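Local coordinates for protein salt-tolerant glutaminase (Micrococcus luteus, PDB 3IHB) that probably hydrolyses L-glutamine to L-glutamate and ammonium, as a member of the beta-lactamase-like glutaminase family, at residues V152-Y157 / Y191-A196. Sequence-based numbering, arbitrary orientation.
Sequences VDWETY and YVAQCA. With GLU (glutamic acid), chain C.
A193 and A196 meet 152-157 with their methyl groups, A193 against the ring of Y157, A196 against V152 CG1; their small side chains suit a place where the CA atoms of Y157 and A193 come within 5.6 Å. The Y157 ring reaches A193 with CD1, which lies 3.6 Å from A193 N; this nitrogen sits at the ring edge, close to its plane. With CG anti to the backbone N (chi1 170°), CD1 of the same ring also meets V192 CG1 at 3.9 Å. The branched V152 brings CG1 to 3.9 Å from A196 CB, both being apolar. One polar link joins the segments: D153 N donates to A196 O at 3.0 Å, nearly straight at the hydrogen (173°) but from above the carbonyl plane. In this helical part of the beta-lactamase-like glutaminase domain, helix 184-195 packs on helix 154-161 by one side, while its Y191 and C195 bind L-glutamate, C195 SG standing 3.7 Å from the glutamate N. Behind the first shell, D153 is the N-cap: its short side chain ends in an oxygen, OD2, that accepts from T156 N in the first turn and, at 2.7 Å, from T156 OG1, the two donors approaching from opposite faces of the carboxylate. W154 lays one indole face over V152 CG1 and sets CZ3 against a face of the Y157 ring, while V192 also touches E160, a glutamate-binding residue.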
loop_
_atom_site.group_PDB
_atom_site.type_symbol
_atom_site.label_atom_id
_atom_site.label_comp_id
_atom_site.label_asym_id
_atom_site.label_seq_id
_atom_site.Cartn_x
_atom_site.Cartn_y
_atom_site.Cartn_z
ATOM N N VAL A 152 -20.420 20.670 -17.263
ATOM C CA VAL A 152 -20.877 19.517 -18.041
ATOM C C VAL A 152 -20.863 19.829 -19.533
ATOM O O VAL A 152 -21.388 20.854 -19.953
ATOM C CB VAL A 152 -22.333 19.137 -17.658
ATOM C CG1 VAL A 152 -22.889 18.093 -18.630
ATOM C CG2 VAL A 152 -22.382 18.627 -16.221
ATOM N N ASP A 153 -20.267 18.958 -20.340
ATOM C CA ASP A 153 -20.260 19.195 -21.779
ATOM C C ASP A 153 -21.554 18.616 -22.344
ATOM O O ASP A 153 -21.626 17.431 -22.686
ATOM C CB ASP A 153 -19.069 18.513 -22.450
ATOM C CG ASP A 153 -18.997 18.809 -23.936
ATOM O OD1 ASP A 153 -18.580 19.925 -24.303
ATOM O OD2 ASP A 153 -19.370 17.938 -24.741
ATOM N N TRP A 154 -22.577 19.456 -22.444
ATOM C CA TRP A 154 -23.868 19.011 -22.945
ATOM C C TRP A 154 -23.833 18.421 -24.353
ATOM O O TRP A 154 -24.686 17.599 -24.714
ATOM C CB TRP A 154 -24.875 20.156 -22.841
ATOM C CG TRP A 154 -25.011 20.626 -21.421
ATOM C CD1 TRP A 154 -24.433 21.732 -20.864
ATOM C CD2 TRP A 154 -25.671 19.937 -20.348
ATOM N NE1 TRP A 154 -24.687 21.773 -19.513
ATOM C CE2 TRP A 154 -25.444 20.684 -19.169
ATOM C CE3 TRP A 154 -26.430 18.759 -20.269
ATOM C CZ2 TRP A 154 -25.946 20.290 -17.920
ATOM C CZ3 TRP A 154 -26.932 18.364 -19.026
ATOM C CH2 TRP A 154 -26.684 19.132 -17.868
ATOM N N GLU A 155 -22.843 18.808 -25.144
ATOM C CA GLU A 155 -22.735 18.270 -26.493
ATOM C C GLU A 155 -22.510 16.757 -26.416
ATOM O O GLU A 155 -23.082 16.004 -27.206
ATOM C CB GLU A 155 -21.575 18.914 -27.246
ATOM C CG GLU A 155 -21.510 18.509 -28.709
ATOM C CD GLU A 155 -20.231 18.966 -29.385
ATOM O OE1 GLU A 155 -19.807 20.115 -29.139
ATOM O OE2 GLU A 155 -19.654 18.178 -30.165
ATOM N N THR A 156 -21.672 16.319 -25.471
ATOM C CA THR A 156 -21.386 14.892 -25.291
ATOM C C THR A 156 -22.607 14.224 -24.664
ATOM O O THR A 156 -23.028 13.143 -25.079
ATOM C CB THR A 156 -20.159 14.657 -24.366
ATOM O OG1 THR A 156 -18.996 15.260 -24.943
ATOM C CG2 THR A 156 -19.891 13.170 -24.200
ATOM N N TYR A 157 -23.173 14.894 -23.667
ATOM C CA TYR A 157 -24.357 14.413 -22.971
ATOM C C TYR A 157 -25.457 14.045 -23.961
ATOM O O TYR A 157 -25.972 12.930 -23.933
ATOM C CB TYR A 157 -24.862 15.492 -22.015
ATOM C CG TYR A 157 -26.218 15.208 -21.423
ATOM C CD1 TYR A 157 -26.381 14.258 -20.421
ATOM C CD2 TYR A 157 -27.350 15.881 -21.885
ATOM C CE1 TYR A 157 -27.644 13.983 -19.890
ATOM C CE2 TYR A 157 -28.608 15.617 -21.368
ATOM C CZ TYR A 157 -28.754 14.668 -20.373
ATOM O OH TYR A 157 -30.014 14.409 -19.872
ATOM N N TYR A 191 -26.464 10.200 -14.591
ATOM C CA TYR A 191 -25.172 9.531 -14.723
ATOM C C TYR A 191 -24.454 9.937 -16.013
ATOM O O TYR A 191 -23.232 10.120 -16.021
ATOM C CB TYR A 191 -25.364 8.009 -14.681
ATOM C CG TYR A 191 -24.172 7.193 -15.148
ATOM C CD1 TYR A 191 -23.020 7.075 -14.366
ATOM C CD2 TYR A 191 -24.201 6.533 -16.380
ATOM C CE1 TYR A 191 -21.928 6.325 -14.801
ATOM C CE2 TYR A 191 -23.114 5.777 -16.822
ATOM C CZ TYR A 191 -21.985 5.677 -16.033
ATOM O OH TYR A 191 -20.913 4.944 -16.485
ATOM N N VAL A 192 -25.207 10.082 -17.103
ATOM C CA VAL A 192 -24.610 10.472 -18.382
ATOM C C VAL A 192 -24.082 11.911 -18.324
ATOM O O VAL A 192 -23.086 12.244 -18.968
ATOM C CB VAL A 192 -25.625 10.354 -19.535
ATOM C CG1 VAL A 192 -24.953 10.699 -20.851
ATOM C CG2 VAL A 192 -26.179 8.950 -19.600
ATOM N N ALA A 193 -24.751 12.758 -17.545
ATOM C CA ALA A 193 -24.336 14.147 -17.388
ATOM C C ALA A 193 -23.094 14.110 -16.517
ATOM O O ALA A 193 -22.130 14.845 -16.741
ATOM C CB ALA A 193 -25.440 14.957 -16.716
ATOM N N GLN A 194 -23.142 13.242 -15.512
ATOM C CA GLN A 194 -22.031 13.013 -14.592
ATOM C C GLN A 194 -20.762 12.649 -15.368
ATOM O O GLN A 194 -19.681 13.163 -15.097
ATOM C CB GLN A 194 -22.387 11.854 -13.667
ATOM C CG GLN A 194 -21.231 11.281 -12.886
ATOM C CD GLN A 194 -21.626 10.016 -12.157
ATOM O OE1 GLN A 194 -22.673 9.967 -11.505
ATOM N NE2 GLN A 194 -20.791 8.985 -12.256
ATOM N N CYS A 195 -20.908 11.747 -16.333
ATOM C CA CYS A 195 -19.785 11.300 -17.148
ATOM C C CYS A 195 -19.287 12.370 -18.104
ATOM O O CYS A 195 -18.168 12.279 -18.622
ATOM C CB CYS A 195 -20.179 10.062 -17.957
ATOM S SG CYS A 195 -20.411 8.558 -16.988
ATOM N N ALA A 196 -20.116 13.387 -18.327
ATOM C CA ALA A 196 -19.781 14.466 -19.249
ATOM C C ALA A 196 -19.058 15.652 -18.619
ATOM O O ALA A 196 -18.750 16.631 -19.303
ATOM C CB ALA A 196 -21.042 14.944 -19.956
HETATM N N GLU C . -20.151 6.926 -20.270
HETATM C CA GLU C . -19.874 5.504 -20.576
HETATM C C GLU C . -21.081 4.626 -20.354
HETATM O O GLU C . -21.123 3.522 -20.850
HETATM C CB GLU C . -18.721 4.963 -19.727
HETATM C CG GLU C . -17.351 5.270 -20.278
HETATM C CD GLU C . -16.209 4.605 -19.504
HETATM O OE1 GLU C . -16.228 3.368 -19.313
HETATM O OE2 GLU C . -15.279 5.330 -19.100
#